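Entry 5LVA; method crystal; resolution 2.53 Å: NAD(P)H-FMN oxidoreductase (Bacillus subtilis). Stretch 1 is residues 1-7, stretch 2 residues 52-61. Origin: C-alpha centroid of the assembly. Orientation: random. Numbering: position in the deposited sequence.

Stretch 1 (1-7) MKVLVLA
Stretch 2 (52-61) KLCEEHDRIV

Two neighbouring parallel β-strands, joined by a ladder of backbone hydrogen bonds and sealed by a leucine lodged against the helix that precedes one of them, form the contact between the N-terminal segment and residues 52-61. It illustrates how neighbouring strands of a parallel sheet are joined: the main chain fixes the register, and the side chains decide what each face can pack against.

Strand 3-7 and strand 59-61 run in the same direction, their axes 18° apart and 4.7 Å at closest approach. Val-3 pairs with Arg-59, Leu-4 with Ile-60 and Val-5 with Val-61, with CA-CA separations of 4.9, 4.8 and 4.6 Å. Phi/psi values are extended throughout, with phi from -93° at Leu-6 to -136° at Arg-59. In the staggered pattern of parallel strands, Lys-2 O accepts from Arg-59 N (3.2 Å), Leu-4 N donates to Arg-59 O (2.9 Å), Val-61 N donates to Leu-4 O (2.7 Å), and Leu-6 N donates to Val-61 O (2.7 Å). Thus Leu-4 uses both its amide and its carbonyl toward the partner strand. CA-H...O contacts fill the intervals: Val-3 CA lies 3.6 Å from Arg-59 O, and Ile-60 CA lies 3.5 Å from Leu-4 O.

The ladder begins with a turn rather than a regular strand pair. Asp-58, at phi/psi -91/-26, donates its N to Lys-2 O at 2.8 Å, so this carbonyl serves two successive amides. Asp-58 chi1 is m (-53°), and Asp-58 OD2 accepts from Lys-2 N at 3.1 Å; a short acidic side chain can reach across to a main-chain amide in this way. The Lys-2 side chain, chi1 m and chi2 t, runs toward Glu-56, where Lys-2 NZ makes a weak hydrogen bond to Glu-56 O at 3.5 Å. Both lysine and aspartate suit this exposed margin.

On the face bearing Leu-4 and Ile-60, burial is greatest at Leu-4, which has 124 Å² covered by the other stretch. With chi1 t and chi2 p, Leu-4 CD2 approaches Leu-53 CB at 4.1 Å and Cys-54 SG at 4.4 Å, bringing helix and strand together through apolar contact. Ile-60, chi1 m and chi2 t, sets CG2 3.8 Å from Leu-6 CD1; Leu-6 itself is m,t.

His-57 links helix to strand. Its chi1 is m and chi2 72°, placing Leu-4 CB over one ring face, 3.9 Å from the centroid and 22° off the normal, a CH-pi contact. The ring is held in place by His-57 ND1 donating to Leu-53 O at 2.8 Å, while NE2 is satisfied elsewhere in the structure.

The other face carries Val-3, Val-5, Arg-59 and Val-61. All three valines have chi1 t, and their compact branches pack with Val-3 CG1 3.9 Å from Val-61 CG2 and Val-5 CG2 4.2 Å from Val-61 CB. Arg-59, a buried residue, extends t,t,m, with NE, NH1 and NH2 hydrogen-bonded elsewhere in the structure. Altogether 658 Å² is buried between the stretches.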

# COMPACT_ATOMS: atom_id res chain seq x y z
N MET A 1 11.05 -10.30 -6.29
CA MET A 1 12.43 -9.93 -5.98
C MET A 1 12.55 -8.42 -5.75
O MET A 1 12.79 -7.98 -4.63
CB MET A 1 13.38 -10.39 -7.09
CG MET A 1 14.87 -10.38 -6.73
SD MET A 1 15.26 -10.71 -5.00
CE MET A 1 17.02 -11.07 -5.07
N LYS A 2 12.38 -7.62 -6.80
CA LYS A 2 12.45 -6.16 -6.65
C LYS A 2 11.12 -5.56 -6.20
O LYS A 2 10.16 -5.51 -6.96
CB LYS A 2 12.90 -5.51 -7.95
CG LYS A 2 14.39 -5.39 -8.07
CD LYS A 2 14.78 -4.24 -8.95
CE LYS A 2 16.02 -4.57 -9.75
NZ LYS A 2 15.82 -4.29 -11.20
N VAL A 3 11.08 -5.07 -4.97
CA VAL A 3 9.83 -4.63 -4.39
C VAL A 3 9.83 -3.16 -4.03
O VAL A 3 10.61 -2.71 -3.21
CB VAL A 3 9.49 -5.44 -3.14
CG1 VAL A 3 8.16 -5.01 -2.58
CG2 VAL A 3 9.49 -6.93 -3.46
N LEU A 4 8.92 -2.40 -4.65
CA LEU A 4 8.75 -0.99 -4.35
C LEU A 4 7.64 -0.81 -3.31
O LEU A 4 6.50 -1.17 -3.56
CB LEU A 4 8.43 -0.23 -5.64
CG LEU A 4 8.25 1.28 -5.58
CD1 LEU A 4 9.53 1.99 -5.18
CD2 LEU A 4 7.77 1.77 -6.92
N VAL A 5 7.98 -0.27 -2.14
CA VAL A 5 6.98 -0.03 -1.11
C VAL A 5 6.70 1.45 -1.03
O VAL A 5 7.53 2.22 -0.54
CB VAL A 5 7.41 -0.52 0.30
CG1 VAL A 5 6.31 -0.25 1.31
CG2 VAL A 5 7.77 -1.99 0.29
N LEU A 6 5.53 1.86 -1.50
CA LEU A 6 5.13 3.24 -1.41
C LEU A 6 4.32 3.47 -0.15
O LEU A 6 3.17 3.07 -0.08
CB LEU A 6 4.35 3.63 -2.65
CG LEU A 6 5.04 3.24 -3.96
CD1 LEU A 6 4.17 3.56 -5.16
CD2 LEU A 6 6.34 3.97 -4.07
N ALA A 7 4.91 4.12 0.85
CA ALA A 7 4.21 4.34 2.12
C ALA A 7 3.54 5.69 2.13
O ALA A 7 4.15 6.69 1.82
CB ALA A 7 5.15 4.20 3.28
N LYS A 52 9.06 6.05 -13.34
CA LYS A 52 10.33 5.38 -13.57
C LYS A 52 10.66 4.37 -12.48
O LYS A 52 11.33 3.38 -12.73
CB LYS A 52 11.46 6.39 -13.66
CG LYS A 52 11.70 6.97 -15.03
CD LYS A 52 12.78 8.04 -14.92
CE LYS A 52 13.72 8.00 -16.10
NZ LYS A 52 14.07 6.59 -16.47
N LEU A 53 10.20 4.64 -11.27
CA LEU A 53 10.44 3.73 -10.17
C LEU A 53 9.57 2.49 -10.29
O LEU A 53 10.04 1.38 -10.07
CB LEU A 53 10.21 4.42 -8.83
CG LEU A 53 11.38 5.32 -8.44
CD1 LEU A 53 11.04 6.24 -7.27
CD2 LEU A 53 12.57 4.46 -8.11
N CYS A 54 8.29 2.69 -10.62
CA CYS A 54 7.38 1.57 -10.89
C CYS A 54 7.97 0.66 -11.96
O CYS A 54 8.00 -0.55 -11.80
CB CYS A 54 6.00 2.06 -11.33
SG CYS A 54 5.05 2.99 -10.11
N GLU A 55 8.43 1.26 -13.04
CA GLU A 55 9.06 0.53 -14.13
C GLU A 55 10.22 -0.36 -13.67
O GLU A 55 10.40 -1.47 -14.17
CB GLU A 55 9.57 1.51 -15.19
CG GLU A 55 8.46 2.29 -15.87
CD GLU A 55 8.99 3.26 -16.91
OE1 GLU A 55 10.15 3.11 -17.31
OE2 GLU A 55 8.25 4.17 -17.32
N GLU A 56 10.98 0.10 -12.69
CA GLU A 56 12.20 -0.60 -12.29
C GLU A 56 11.97 -1.71 -11.26
O GLU A 56 12.89 -2.45 -10.97
CB GLU A 56 13.23 0.41 -11.76
CG GLU A 56 13.98 1.16 -12.88
CD GLU A 56 14.80 2.37 -12.39
OE1 GLU A 56 15.08 2.46 -11.18
OE2 GLU A 56 15.17 3.22 -13.23
N HIS A 57 10.76 -1.84 -10.73
CA HIS A 57 10.48 -2.89 -9.75
C HIS A 57 9.43 -3.87 -10.23
O HIS A 57 8.62 -3.55 -11.09
CB HIS A 57 10.03 -2.27 -8.43
CG HIS A 57 11.07 -1.43 -7.77
ND1 HIS A 57 11.43 -0.19 -8.25
CD2 HIS A 57 11.82 -1.63 -6.66
CE1 HIS A 57 12.37 0.33 -7.47
NE2 HIS A 57 12.62 -0.53 -6.50
N ASP A 58 9.44 -5.07 -9.65
CA ASP A 58 8.58 -6.16 -10.11
C ASP A 58 7.25 -6.17 -9.38
O ASP A 58 6.25 -6.65 -9.89
CB ASP A 58 9.28 -7.52 -9.92
CG ASP A 58 10.67 -7.56 -10.55
OD1 ASP A 58 10.79 -7.30 -11.77
OD2 ASP A 58 11.65 -7.85 -9.83
N ARG A 59 7.24 -5.64 -8.16
CA ARG A 59 6.06 -5.61 -7.33
C ARG A 59 5.91 -4.24 -6.68
O ARG A 59 6.88 -3.69 -6.19
CB ARG A 59 6.14 -6.69 -6.25
CG ARG A 59 4.93 -6.72 -5.34
CD ARG A 59 5.12 -7.67 -4.18
NE ARG A 59 5.11 -9.05 -4.63
CZ ARG A 59 5.08 -10.10 -3.81
NH1 ARG A 59 5.07 -9.92 -2.50
NH2 ARG A 59 5.07 -11.33 -4.32
N ILE A 60 4.70 -3.70 -6.68
CA ILE A 60 4.44 -2.41 -6.06
C ILE A 60 3.48 -2.55 -4.88
O ILE A 60 2.38 -3.09 -5.02
CB ILE A 60 3.87 -1.43 -7.06
CG1 ILE A 60 4.72 -1.46 -8.32
CG2 ILE A 60 3.83 -0.04 -6.46
CD1 ILE A 60 4.27 -0.53 -9.35
N VAL A 61 3.91 -2.07 -3.72
CA VAL A 61 3.16 -2.20 -2.49
C VAL A 61 2.70 -0.85 -1.99
O VAL A 61 3.51 0.02 -1.72
CB VAL A 61 4.00 -2.87 -1.39
CG1 VAL A 61 3.24 -2.90 -0.09
CG2 VAL A 61 4.39 -4.27 -1.81